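Local structure of actin-related protein 8 (Homo sapiens, 4FO0) at residues Phe16-His21 against Ile29-Asp34; Ala294-Arg299 against Tyr346-Gly351. The protein binds ATP with low basal ATPase activity and serves as a proposed core component of the INO80 chromatin-remodelling complex. All blocks are in the same frame, centred on the assembly; numbering follows the deposited sequence.

Interaction 1: Phe16-His21 against Ile29-Asp34; sequences FIIVIH and IGRATD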
ATOM      1  N   PHE A  16     -20.215   1.366 -17.738  1.00 44.93           N
ATOM      2  CA  PHE A  16     -21.166   0.961 -16.715  1.00 42.26           C
ATOM      3  C   PHE A  16     -20.609  -0.099 -15.787  1.00 47.88           C
ATOM      4  O   PHE A  16     -21.342  -0.755 -15.047  1.00 41.02           O
ATOM      5  CB  PHE A  16     -22.466   0.522 -17.366  1.00 44.09           C
ATOM      6  CG  PHE A  16     -23.176   1.648 -18.009  1.00 58.89           C
ATOM      7  CD1 PHE A  16     -24.002   2.468 -17.258  1.00 53.55           C
ATOM      8  CD2 PHE A  16     -22.955   1.950 -19.344  1.00 49.75           C
ATOM      9  CE1 PHE A  16     -24.629   3.546 -17.842  1.00 59.82           C
ATOM     10  CE2 PHE A  16     -23.578   3.023 -19.933  1.00 60.37           C
ATOM     11  CZ  PHE A  16     -24.417   3.827 -19.181  1.00 48.27           C
ATOM     12  N   ILE A  17     -19.296  -0.245 -15.819  1.00 38.09           N
ATOM     13  CA  ILE A  17     -18.629  -1.140 -14.907  1.00 42.92           C
ATOM     14  C   ILE A  17     -17.707  -0.356 -13.984  1.00 39.49           C
ATOM     15  O   ILE A  17     -16.766   0.298 -14.447  1.00 41.78           O
ATOM     16  CB  ILE A  17     -17.871  -2.190 -15.686  1.00 48.47           C
ATOM     17  CG1 ILE A  17     -18.886  -3.077 -16.420  1.00 35.80           C
ATOM     18  CG2 ILE A  17     -16.967  -2.979 -14.753  1.00 36.02           C
ATOM     19  CD1 ILE A  17     -18.267  -4.032 -17.395  1.00 42.38           C
ATOM     20  N   ILE A  18     -18.001  -0.384 -12.685  1.00 39.91           N
ATOM     21  CA  ILE A  18     -17.139   0.275 -11.697  1.00 35.86           C
ATOM     22  C   ILE A  18     -16.051  -0.671 -11.192  1.00 35.91           C
ATOM     23  O   ILE A  18     -16.343  -1.783 -10.737  1.00 36.51           O
ATOM     24  CB  ILE A  18     -17.909   0.765 -10.476  1.00 38.80           C
ATOM     25  CG1 ILE A  18     -18.975   1.784 -10.873  1.00 37.72           C
ATOM     26  CG2 ILE A  18     -16.950   1.401  -9.495  1.00 31.84           C
ATOM     27  CD1 ILE A  18     -18.407   3.008 -11.495  1.00 42.83           C
ATOM     28  N   VAL A  19     -14.795  -0.240 -11.294  1.00 30.69           N
ATOM     29  CA  VAL A  19     -13.682  -1.053 -10.812  1.00 36.61           C
ATOM     30  C   VAL A  19     -13.185  -0.541  -9.464  1.00 37.74           C
ATOM     31  O   VAL A  19     -12.844   0.639  -9.317  1.00 33.91           O
ATOM     32  CB  VAL A  19     -12.541  -1.116 -11.837  1.00 36.83           C
ATOM     33  CG1 VAL A  19     -11.347  -1.876 -11.276  1.00 25.72           C
ATOM     34  CG2 VAL A  19     -13.038  -1.776 -13.114  1.00 41.07           C
ATOM     35  N   ILE A  20     -13.170  -1.433  -8.476  1.00 35.55           N
ATOM     36  CA  ILE A  20     -12.860  -1.040  -7.103  1.00 35.35           C
ATOM     37  C   ILE A  20     -11.649  -1.756  -6.516  1.00 36.78           C
ATOM     38  O   ILE A  20     -11.642  -2.983  -6.349  1.00 35.65           O
ATOM     39  CB  ILE A  20     -14.053  -1.259  -6.186  1.00 34.12           C
ATOM     40  CG1 ILE A  20     -15.296  -0.618  -6.803  1.00 39.58           C
ATOM     41  CG2 ILE A  20     -13.762  -0.697  -4.787  1.00 29.93           C
ATOM     42  CD1 ILE A  20     -16.573  -0.897  -6.035  1.00 41.61           C
ATOM     43  N   HIS A  21     -10.622  -0.975  -6.206  1.00 30.95           N
ATOM     44  CA  HIS A  21      -9.419  -1.525  -5.605  1.00 30.18           C
ATOM     45  C   HIS A  21      -9.156  -0.867  -4.265  1.00 37.31           C
ATOM     46  O   HIS A  21      -8.553   0.207  -4.191  1.00 34.85           O
ATOM     47  CB  HIS A  21      -8.219  -1.300  -6.504  1.00 24.09           C
ATOM     48  CG  HIS A  21      -7.003  -2.038  -6.059  1.00 33.99           C
ATOM     49  ND1 HIS A  21      -5.747  -1.792  -6.580  1.00 30.83           N
ATOM     50  CD2 HIS A  21      -6.844  -3.022  -5.140  1.00 35.08           C
ATOM     51  CE1 HIS A  21      -4.873  -2.597  -6.004  1.00 38.74           C
ATOM     52  NE2 HIS A  21      -5.510  -3.350  -5.123  1.00 45.76           N
ATOM     53  N   ILE A  29     -10.695   3.855  -7.276  1.00 37.58           N
ATOM     54  CA  ILE A  29     -12.023   3.543  -7.787  1.00 39.41           C
ATOM     55  C   ILE A  29     -12.349   4.360  -9.041  1.00 44.01           C
ATOM     56  O   ILE A  29     -11.953   5.522  -9.149  1.00 42.97           O
ATOM     57  CB  ILE A  29     -13.080   3.761  -6.683  1.00 36.15           C
ATOM     58  CG1 ILE A  29     -14.464   3.353  -7.161  1.00 41.26           C
ATOM     59  CG2 ILE A  29     -13.091   5.218  -6.206  1.00 37.61           C
ATOM     60  CD1 ILE A  29     -15.470   3.252  -6.038  1.00 32.06           C
ATOM     61  N   GLY A  30     -13.044   3.748  -9.997  1.00 42.57           N
ATOM     62  CA  GLY A  30     -13.398   4.437 -11.230  1.00 43.40           C
ATOM     63  C   GLY A  30     -14.169   3.569 -12.200  1.00 32.98           C
ATOM     64  O   GLY A  30     -14.330   2.372 -11.967  1.00 36.15           O
ATOM     65  N   ARG A  31     -14.660   4.169 -13.283  1.00 41.41           N
ATOM     66  CA  ARG A  31     -15.263   3.401 -14.376  1.00 28.42           C
ATOM     67  C   ARG A  31     -14.166   2.670 -15.134  1.00 43.12           C
ATOM     68  O   ARG A  31     -13.039   3.174 -15.270  1.00 42.51           O
ATOM     69  CB  ARG A  31     -15.983   4.315 -15.362  1.00 46.21           C
ATOM     70  CG  ARG A  31     -17.108   5.124 -14.793  1.00 43.66           C
ATOM     71  CD  ARG A  31     -17.537   6.175 -15.786  1.00 42.79           C
ATOM     72  NE  ARG A  31     -18.369   7.201 -15.158  1.00 45.47           N
ATOM     73  CZ  ARG A  31     -19.699   7.203 -15.172  1.00 49.39           C
ATOM     74  NH1 ARG A  31     -20.372   6.225 -15.776  1.00 42.53           N
ATOM     75  NH2 ARG A  31     -20.364   8.184 -14.574  1.00 50.98           N
ATOM     76  N   ALA A  32     -14.492   1.495 -15.653  1.00 37.69           N
ATOM     77  CA  ALA A  32     -13.527   0.740 -16.453  1.00 38.67           C
ATOM     78  C   ALA A  32     -13.026   1.538 -17.671  1.00 47.22           C
ATOM     79  O   ALA A  32     -12.014   1.199 -18.271  1.00 56.05           O
ATOM     80  CB  ALA A  32     -14.128  -0.589 -16.882  1.00 31.02           C
ATOM     81  N   THR A  33     -13.729   2.606 -18.025  1.00 46.76           N
ATOM     82  CA  THR A  33     -13.313   3.464 -19.131  1.00 49.44           C
ATOM     83  C   THR A  33     -12.389   4.599 -18.708  1.00 43.83           C
ATOM     84  O   THR A  33     -11.670   5.158 -19.537  1.00 60.60           O
ATOM     85  CB  THR A  33     -14.524   4.055 -19.890  1.00 48.59           C
ATOM     86  OG1 THR A  33     -15.445   4.648 -18.960  1.00 52.38           O
ATOM     87  CG2 THR A  33     -15.225   2.966 -20.652  1.00 48.10           C
ATOM     88  N   ASP A  34     -12.409   4.958 -17.427  1.00 58.23           N
ATOM     89  CA  ASP A  34     -11.520   6.015 -16.948  1.00 33.65           C
ATOM     90  C   ASP A  34     -10.064   5.598 -17.191  1.00 53.35           C
ATOM     91  O   ASP A  34      -9.709   4.417 -17.116  1.00 59.18           O
ATOM     92  CB  ASP A  34     -11.800   6.363 -15.482  1.00 40.92           C
ATOM     93  CG  ASP A  34     -13.217   6.926 -15.262  1.00 62.18           C
ATOM     94  OD1 ASP A  34     -13.778   7.515 -16.212  1.00 66.22           O
ATOM     95  OD2 ASP A  34     -13.769   6.794 -14.142  1.00 55.99           O
TER

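Interaction 2: Ala294-Arg299 against Tyr346-Gly351; sequences AGFPYR and YQFRLG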
ATOM      1  N   ALA A 294      19.638  11.999  13.720  1.00 36.68           N
ATOM      2  CA  ALA A 294      20.424  13.010  13.015  1.00 35.02           C
ATOM      3  C   ALA A 294      20.039  14.447  13.389  1.00 45.77           C
ATOM      4  O   ALA A 294      20.468  15.392  12.725  1.00 46.79           O
ATOM      5  CB  ALA A 294      20.313  12.814  11.516  1.00 32.71           C
ATOM      6  N   GLY A 295      19.222  14.615  14.432  1.00 37.36           N
ATOM      7  CA  GLY A 295      18.781  15.941  14.846  1.00 45.53           C
ATOM      8  C   GLY A 295      17.689  16.597  14.006  1.00 46.04           C
ATOM      9  O   GLY A 295      17.720  17.800  13.746  1.00 57.79           O
ATOM     10  N   PHE A 296      16.721  15.797  13.583  1.00 51.77           N
ATOM     11  CA  PHE A 296      15.547  16.265  12.848  1.00 46.38           C
ATOM     12  C   PHE A 296      14.961  17.537  13.454  1.00 47.85           C
ATOM     13  O   PHE A 296      14.498  17.533  14.600  1.00 45.99           O
ATOM     14  CB  PHE A 296      14.501  15.156  12.871  1.00 32.64           C
ATOM     15  CG  PHE A 296      13.315  15.424  12.022  1.00 45.59           C
ATOM     16  CD1 PHE A 296      13.463  15.684  10.662  1.00 42.60           C
ATOM     17  CD2 PHE A 296      12.037  15.393  12.575  1.00 40.44           C
ATOM     18  CE1 PHE A 296      12.346  15.920   9.863  1.00 43.67           C
ATOM     19  CE2 PHE A 296      10.924  15.623  11.791  1.00 30.30           C
ATOM     20  CZ  PHE A 296      11.075  15.884  10.428  1.00 27.31           C
ATOM     21  N   PRO A 297      14.950  18.627  12.674  1.00 41.79           N
ATOM     22  CA  PRO A 297      14.719  19.949  13.260  1.00 39.23           C
ATOM     23  C   PRO A 297      13.269  20.177  13.688  1.00 58.05           C
ATOM     24  O   PRO A 297      13.018  21.062  14.496  1.00 52.92           O
ATOM     25  CB  PRO A 297      15.117  20.912  12.134  1.00 41.38           C
ATOM     26  CG  PRO A 297      15.405  20.049  10.919  1.00 43.74           C
ATOM     27  CD  PRO A 297      14.932  18.673  11.207  1.00 44.40           C
ATOM     28  N   TYR A 298      12.330  19.402  13.160  1.00 51.62           N
ATOM     29  CA  TYR A 298      10.942  19.517  13.597  1.00 45.47           C
ATOM     30  C   TYR A 298      10.737  18.690  14.876  1.00 45.60           C
ATOM     31  O   TYR A 298      10.326  17.533  14.839  1.00 55.05           O
ATOM     32  CB  TYR A 298       9.989  19.086  12.479  1.00 44.33           C
ATOM     33  CG  TYR A 298       8.522  19.105  12.849  1.00 62.84           C
ATOM     34  CD1 TYR A 298       8.032  19.988  13.806  1.00 56.29           C
ATOM     35  CD2 TYR A 298       7.628  18.223  12.253  1.00 47.86           C
ATOM     36  CE1 TYR A 298       6.687  19.992  14.151  1.00 50.35           C
ATOM     37  CE2 TYR A 298       6.288  18.226  12.589  1.00 39.99           C
ATOM     38  CZ  TYR A 298       5.822  19.112  13.534  1.00 43.71           C
ATOM     39  OH  TYR A 298       4.485  19.116  13.863  1.00 50.24           O
ATOM     40  N   ARG A 299      10.926  19.286  16.012  1.00 36.62           N
ATOM     41  CA  ARG A 299      11.052  18.524  17.197  1.00 40.64           C
ATOM     42  C   ARG A 299       9.759  18.176  17.847  1.00 43.73           C
ATOM     43  O   ARG A 299       9.730  17.369  18.709  1.00 55.57           O
ATOM     44  CB  ARG A 299      11.900  19.267  18.185  1.00 42.86           C
ATOM     45  CG  ARG A 299      13.367  19.226  17.891  1.00 59.62           C
ATOM     46  CD  ARG A 299      13.928  20.618  17.859  1.00 72.33           C
ATOM     47  NE  ARG A 299      15.166  20.695  17.102  1.00 99.89           N
ATOM     48  CZ  ARG A 299      15.623  21.806  16.536  1.00108.97           C
ATOM     49  NH1 ARG A 299      14.931  22.926  16.620  1.00103.66           N
ATOM     50  NH2 ARG A 299      16.759  21.791  15.856  1.00 84.87           N
ATOM     51  N   TYR A 346      12.456  24.396   6.314  1.00 41.03           N
ATOM     52  CA  TYR A 346      13.542  23.846   7.121  1.00 38.14           C
ATOM     53  C   TYR A 346      14.761  23.442   6.285  1.00 44.93           C
ATOM     54  O   TYR A 346      14.636  22.735   5.277  1.00 40.44           O
ATOM     55  CB  TYR A 346      13.064  22.594   7.846  1.00 35.14           C
ATOM     56  CG  TYR A 346      12.205  22.837   9.061  1.00 37.82           C
ATOM     57  CD1 TYR A 346      12.777  22.917  10.327  1.00 38.79           C
ATOM     58  CD2 TYR A 346      10.822  22.937   8.955  1.00 35.48           C
ATOM     59  CE1 TYR A 346      12.006  23.116  11.452  1.00 37.76           C
ATOM     60  CE2 TYR A 346      10.031  23.147  10.085  1.00 36.38           C
ATOM     61  CZ  TYR A 346      10.632  23.237  11.326  1.00 44.55           C
ATOM     62  OH  TYR A 346       9.873  23.439  12.456  1.00 56.29           O
ATOM     63  N   GLN A 347      15.940  23.884   6.714  1.00 43.43           N
ATOM     64  CA  GLN A 347      17.196  23.318   6.221  1.00 43.00           C
ATOM     65  C   GLN A 347      17.568  22.110   7.063  1.00 49.07           C
ATOM     66  O   GLN A 347      17.450  22.131   8.293  1.00 44.88           O
ATOM     67  CB  GLN A 347      18.347  24.321   6.339  1.00 46.34           C
ATOM     68  CG  GLN A 347      18.094  25.663   5.711  1.00 48.70           C
ATOM     69  CD  GLN A 347      17.723  25.548   4.254  1.00 56.81           C
ATOM     70  OE1 GLN A 347      18.419  24.903   3.466  1.00 67.17           O
ATOM     71  NE2 GLN A 347      16.610  26.166   3.883  1.00 51.15           N
ATOM     72  N   PHE A 348      18.022  21.044   6.426  1.00 50.30           N
ATOM     73  CA  PHE A 348      18.824  20.110   7.205  1.00 56.10           C
ATOM     74  C   PHE A 348      19.648  19.125   6.430  1.00 42.71           C
ATOM     75  O   PHE A 348      19.491  18.959   5.216  1.00 38.62           O
ATOM     76  CB  PHE A 348      18.036  19.442   8.324  1.00 63.47           C
ATOM     77  CG  PHE A 348      17.366  18.183   7.928  1.00 46.71           C
ATOM     78  CD1 PHE A 348      17.300  17.119   8.829  1.00 60.49           C
ATOM     79  CD2 PHE A 348      16.762  18.064   6.689  1.00 59.02           C
ATOM     80  CE1 PHE A 348      16.662  15.948   8.491  1.00 59.11           C
ATOM     81  CE2 PHE A 348      16.124  16.889   6.332  1.00 64.41           C
ATOM     82  CZ  PHE A 348      16.072  15.832   7.235  1.00 62.54           C
ATOM     83  N   ARG A 349      20.567  18.503   7.153  1.00 41.62           N
ATOM     84  CA  ARG A 349      21.590  17.682   6.528  1.00 46.24           C
ATOM     85  C   ARG A 349      21.319  16.200   6.755  1.00 37.07           C
ATOM     86  O   ARG A 349      21.091  15.775   7.882  1.00 38.72           O
ATOM     87  CB  ARG A 349      22.937  18.077   7.093  1.00 48.54           C
ATOM     88  CG  ARG A 349      24.068  17.911   6.141  1.00 59.69           C
ATOM     89  CD  ARG A 349      25.289  18.583   6.715  1.00 57.31           C
ATOM     90  NE  ARG A 349      25.489  19.891   6.110  1.00 61.88           N
ATOM     91  CZ  ARG A 349      26.400  20.760   6.525  1.00 61.11           C
ATOM     92  NH1 ARG A 349      27.173  20.455   7.560  1.00 64.29           N
ATOM     93  NH2 ARG A 349      26.530  21.932   5.917  1.00 57.00           N
ATOM     94  N   LEU A 350      21.312  15.423   5.674  1.00 45.57           N
ATOM     95  CA  LEU A 350      21.062  13.988   5.778  1.00 42.55           C
ATOM     96  C   LEU A 350      22.147  13.149   5.149  1.00 48.71           C
ATOM     97  O   LEU A 350      22.700  13.500   4.097  1.00 45.48           O
ATOM     98  CB  LEU A 350      19.734  13.621   5.127  1.00 52.50           C
ATOM     99  CG  LEU A 350      18.584  13.626   6.119  1.00 52.43           C
ATOM    100  CD1 LEU A 350      17.331  13.075   5.479  1.00 60.35           C
ATOM    101  CD2 LEU A 350      18.992  12.838   7.355  1.00 49.54           C
ATOM    102  N   GLY A 351      22.410  12.011   5.779  1.00 43.41           N
ATOM    103  CA  GLY A 351      23.350  11.046   5.237  1.00 47.30           C
ATOM    104  C   GLY A 351      22.745   9.719   4.820  1.00 46.72           C
ATOM    105  O   GLY A 351      21.957   9.620   3.875  1.00 42.17           O
TER

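Interaction 1: Phe16-His21 against Ile29-Asp34
I29 meets the opposite strand with both ends of its longer branch: CG1, anti to the backbone N (chi1 -176°), lies 3.9 Å from CG2 of I18, while CD1 reaches CG1 of I20, the I29 and I20 side chains lying side by side and pointing the same way. A184 and I185 of helix 170-187 also touch I29, and W181 touches I20, so this helix packs on the face that carries I18, I20 and I29. G30 exchanges two backbone bonds with V19: V19 N donates to G30 O at 2.7 Å, and G30 N gives a longer bond of 3.2 Å to V19 O, an atom that also accepts from W555 NE1. This hydrogen-bonded pair, flanked by the non-hydrogen-bonded pairs I20-I29 and I18-R31, sets the antiparallel register of the hairpin 17-21/26-31, which belongs to the large mixed sheet of the actin fold; strand 200-205 pairs with 17-21 on its other edge. At R31 the aliphatic CG lies 4.1 Å from CD1 of I18, and NH1 is hydrogen-bonded to Y199 OH and N15 O. An alanine at I18 would probably leave I29 CG1 with I20 as its apolar partner on this strand, take from R31 CG its contact with CD1, and open a gap beside L189. A32 N closes the pairing on I17 O at 2.8 Å. A32 CB rests 4.1 Å from V19 CG2, on the face to which V19 points, where A559 of helix 553-563 touches A32. A type I turn runs from R31 to D34, whose OD2 accepts from R31 N above the carboxylate plane.

Interaction 2: Ala294-Arg299 against Tyr346-Gly351
P297 is the main bump of this contact, and the hollow it fills lies between the rings of Y346 and F348, two residues apart on strand 343-350. P297 CB comes within 3.6 Å of Y346 CD1. P297 CG sits 3.7 Å from F348 CB. P297 CD reaches F348 CD1 at 3.7 Å, the two side chains crossing at about a right angle. F348 CG is set between the backbone N and the carbonyl carbon (chi1 90°), with CB and CG facing P297 CG. The floor between the two aromatic residues is backbone, with Q347 O 3.9 Å from P297 CG. F296 supplies the next bump: its edge is directed at the face of F348 in an offset edge-to-face pair, with centroids 6.0 Å apart and planes at 68°. F296 CD1 lies 3.9 Å from F348 CE1, which sits at the F296 edge near its plane. Helix 280-293 ends here in a Schellman motif with G295, at positive phi, as its C-prime residue, and the chain turned there lays F296 and P297 against a three-stranded antiparallel sheet of the actin fold. M291 of that helix touches both phenylalanines. Toward the ends the fit is looser. A294 CB lies 4.4 Å from L350 CD2, and Y298 CD1 4.1 Å from Y346 OH; Y298 OH is hydrogen-bonded to D308 OD1, and the F334 ring meets that of Y346 with nearly parallel planes.

From the N terminus, interaction 1 closes first: only seven residues separate 16-21 from 29-34, so it completes a tight hairpin within the large mixed sheet. The chain then adds most of that sheet's other strands, several helices and strands of two further sheets before interaction 2 opens at 294-299; it closes 46 residues later at 346-351, after helix 306-319 and strand 330-336. The two loops are in series, neither nested nor crossed. The centres of interactions 1 and 2 are about 42 Å apart, on opposite sides of the chain's centre. Interaction 1 joins neighbouring strands, whereas interaction 2 ties the segment following helix 280-293 to a separate three-stranded sheet.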